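Local structure of CBS domain-containing protein CBSX1, chloroplastic (Arabidopsis thaliana, 4GQV) at residues L125-R131 against I146-V151. The protein probably acts as a chloroplast regulator that works through a pair of CBS domains, with a likely link to the thioredoxin system. Residues are numbered along the deposited sequence; the frame is centred on the assembly and turned at random.
Sequences LLETKYR and ITRGNV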
loop_
_atom_site.group_PDB
_atom_site.type_symbol
_atom_site.label_atom_id
_atom_site.label_comp_id
_atom_site.label_asym_id
_atom_site.label_seq_id
_atom_site.Cartn_x
_atom_site.Cartn_y
_atom_site.Cartn_z
ATOM N N LEU A 125 12.623 8.274 1.807
ATOM C CA LEU A 125 11.249 7.986 1.457
ATOM C C LEU A 125 10.798 8.772 0.231
ATOM O O LEU A 125 10.122 8.237 -0.642
ATOM C CB LEU A 125 10.321 8.275 2.636
ATOM C CG LEU A 125 10.082 7.154 3.655
ATOM C CD1 LEU A 125 10.361 5.763 3.055
ATOM C CD2 LEU A 125 10.866 7.370 4.940
ATOM N N LEU A 126 11.204 10.031 0.151
ATOM C CA LEU A 126 10.675 10.923 -0.873
ATOM C C LEU A 126 11.476 10.947 -2.173
ATOM O O LEU A 126 11.076 11.596 -3.121
ATOM C CB LEU A 126 10.507 12.342 -0.313
ATOM C CG LEU A 126 9.557 12.505 0.881
ATOM C CD1 LEU A 126 9.782 13.845 1.579
ATOM C CD2 LEU A 126 8.104 12.341 0.458
ATOM N N GLU A 127 12.601 10.245 -2.222
ATOM C CA GLU A 127 13.441 10.255 -3.417
ATOM C C GLU A 127 13.700 8.854 -3.978
ATOM O O GLU A 127 14.555 8.675 -4.844
ATOM C CB GLU A 127 14.791 10.906 -3.107
ATOM C CG GLU A 127 14.815 12.421 -3.100
ATOM C CD GLU A 127 16.192 12.951 -2.718
ATOM O OE1 GLU A 127 16.477 14.152 -2.956
ATOM O OE2 GLU A 127 16.986 12.146 -2.177
ATOM N N THR A 128 12.978 7.862 -3.474
ATOM C CA THR A 128 13.230 6.471 -3.832
ATOM C C THR A 128 11.953 5.648 -3.886
ATOM O O THR A 128 10.895 6.065 -3.414
ATOM C CB THR A 128 14.141 5.773 -2.796
ATOM O OG1 THR A 128 13.448 5.672 -1.543
ATOM C CG2 THR A 128 15.468 6.517 -2.598
ATOM N N LYS A 129 12.080 4.448 -4.438
ATOM C CA LYS A 129 10.976 3.501 -4.537
ATOM C C LYS A 129 10.448 3.070 -3.167
ATOM O O LYS A 129 9.357 2.493 -3.057
ATOM C CB LYS A 129 11.432 2.272 -5.334
ATOM C CG LYS A 129 11.828 2.569 -6.782
ATOM C CD LYS A 129 13.301 2.255 -7.072
ATOM C CE LYS A 129 13.684 2.708 -8.487
ATOM N NZ LYS A 129 15.130 2.533 -8.796
ATOM N N TYR A 130 11.225 3.350 -2.128
ATOM C CA TYR A 130 10.901 2.918 -0.767
ATOM C C TYR A 130 9.752 3.718 -0.123
ATOM O O TYR A 130 9.770 4.954 -0.066
ATOM C CB TYR A 130 12.158 2.958 0.120
ATOM C CG TYR A 130 13.346 2.199 -0.451
ATOM C CD1 TYR A 130 13.404 0.812 -0.402
ATOM C CD2 TYR A 130 14.410 2.877 -1.034
ATOM C CE1 TYR A 130 14.489 0.119 -0.923
ATOM C CE2 TYR A 130 15.498 2.207 -1.562
ATOM C CZ TYR A 130 15.534 0.824 -1.506
ATOM O OH TYR A 130 16.624 0.170 -2.031
ATOM N N ARG A 131 8.750 2.986 0.345
ATOM C CA ARG A 131 7.590 3.570 1.005
ATOM C C ARG A 131 7.649 3.291 2.497
ATOM O O ARG A 131 6.934 3.896 3.277
ATOM C CB ARG A 131 6.303 2.976 0.435
ATOM C CG ARG A 131 5.789 3.640 -0.808
ATOM C CD ARG A 131 4.306 3.867 -0.666
ATOM N NE ARG A 131 3.773 4.665 -1.763
ATOM C CZ ARG A 131 3.244 4.155 -2.869
ATOM N NH1 ARG A 131 3.172 2.841 -3.032
ATOM N NH2 ARG A 131 2.781 4.958 -3.813
ATOM N N ILE A 146 9.054 3.353 9.653
ATOM C CA ILE A 146 8.624 4.642 9.165
ATOM C C ILE A 146 8.239 4.589 7.688
ATOM O O ILE A 146 9.040 4.273 6.804
ATOM C CB ILE A 146 9.692 5.725 9.377
ATOM C CG1 ILE A 146 9.247 7.023 8.712
ATOM C CG2 ILE A 146 11.063 5.265 8.863
ATOM C CD1 ILE A 146 8.531 7.952 9.641
ATOM N N THR A 147 6.984 4.911 7.430
ATOM C CA THR A 147 6.482 4.937 6.072
ATOM C C THR A 147 6.415 6.379 5.562
ATOM O O THR A 147 6.439 7.322 6.348
ATOM C CB THR A 147 5.109 4.272 5.991
ATOM O OG1 THR A 147 4.101 5.280 6.011
ATOM C CG2 THR A 147 4.915 3.367 7.174
ATOM N N ARG A 148 6.359 6.531 4.242
ATOM C CA ARG A 148 6.177 7.821 3.578
ATOM C C ARG A 148 4.882 8.480 4.074
ATOM O O ARG A 148 4.790 9.710 4.169
ATOM C CB ARG A 148 6.134 7.602 2.051
ATOM C CG ARG A 148 6.094 8.852 1.173
ATOM C CD ARG A 148 5.979 8.494 -0.318
ATOM N NE ARG A 148 7.240 7.979 -0.854
ATOM C CZ ARG A 148 7.363 7.338 -2.015
ATOM N NH1 ARG A 148 6.292 7.126 -2.784
ATOM N NH2 ARG A 148 8.552 6.902 -2.403
ATOM N N GLY A 149 3.886 7.644 4.377
ATOM C CA GLY A 149 2.673 8.088 5.025
ATOM C C GLY A 149 2.989 8.808 6.331
ATOM O O GLY A 149 2.627 9.962 6.506
ATOM N N ASN A 150 3.656 8.115 7.245
ATOM C CA ASN A 150 4.054 8.688 8.520
ATOM C C ASN A 150 4.783 10.025 8.347
ATOM O O ASN A 150 4.538 10.985 9.090
ATOM C CB ASN A 150 4.938 7.690 9.274
ATOM C CG ASN A 150 4.176 6.450 9.701
ATOM O OD1 ASN A 150 2.961 6.484 9.837
ATOM N ND2 ASN A 150 4.891 5.353 9.933
ATOM N N VAL A 151 5.656 10.096 7.345
ATOM C CA VAL A 151 6.355 11.344 7.045
ATOM C C VAL A 151 5.367 12.428 6.633
ATOM O O VAL A 151 5.480 13.581 7.071
ATOM C CB VAL A 151 7.417 11.169 5.940
ATOM C CG1 VAL A 151 7.931 12.530 5.471
ATOM C CG2 VAL A 151 8.573 10.294 6.434
#
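Arg148, in the first turn of helix 148-156, is the main side chain of this contact. Its chi1 and chi2 are both t, so the chain runs out nearly straight, and chi3 then turns to m. The guanidinium thereby reaches the loop that follows helix 118-127. NE and NH2 of Arg148 both donate to Leu125 O, at 2.9 and 2.7 Å, a forked bond to a single carbonyl near the end of that helix. Thr128 O is also 2.7 Å from Arg148 NH2, but the angle is too poor for a hydrogen bond. Arg131 CG lies over one face of the Arg148 guanidinium. Arg131 NE comes to 3.7 Å from Arg148 NH1, a pairing of like charges. Asp56 of the second subunit offsets it: it forms a salt bridge with Arg131 and a long, weak ion pair with Arg148. The segments belong to the second CBS motif. Its two helices are joined here by a beta hairpin, strands 134-136 and 142-145. At the hairpin's open end, Arg131 O accepts from Arg148 N at 2.9 Å and meets Thr147 CA at 3.0 Å, a CA-H...O contact. Thr147 is the N-cap of helix 148-156, its OG1 accepting from Asn150 N at 3.1 Å. Within the loop, Thr128 is p at chi1, and its OG1 accepts from Tyr130 N at 3.3 Å, an ST turn. The same OG1 bonds to Ile124 O. The CA-to-CB bond of Leu125 points toward 146-151. Leu125 CD2 lies 4.0 Å from Val151 CG2 and 4.1 Å from Ile146 CG1. Leu126 CD2 packs on Arg148 CG at 4.1 Å.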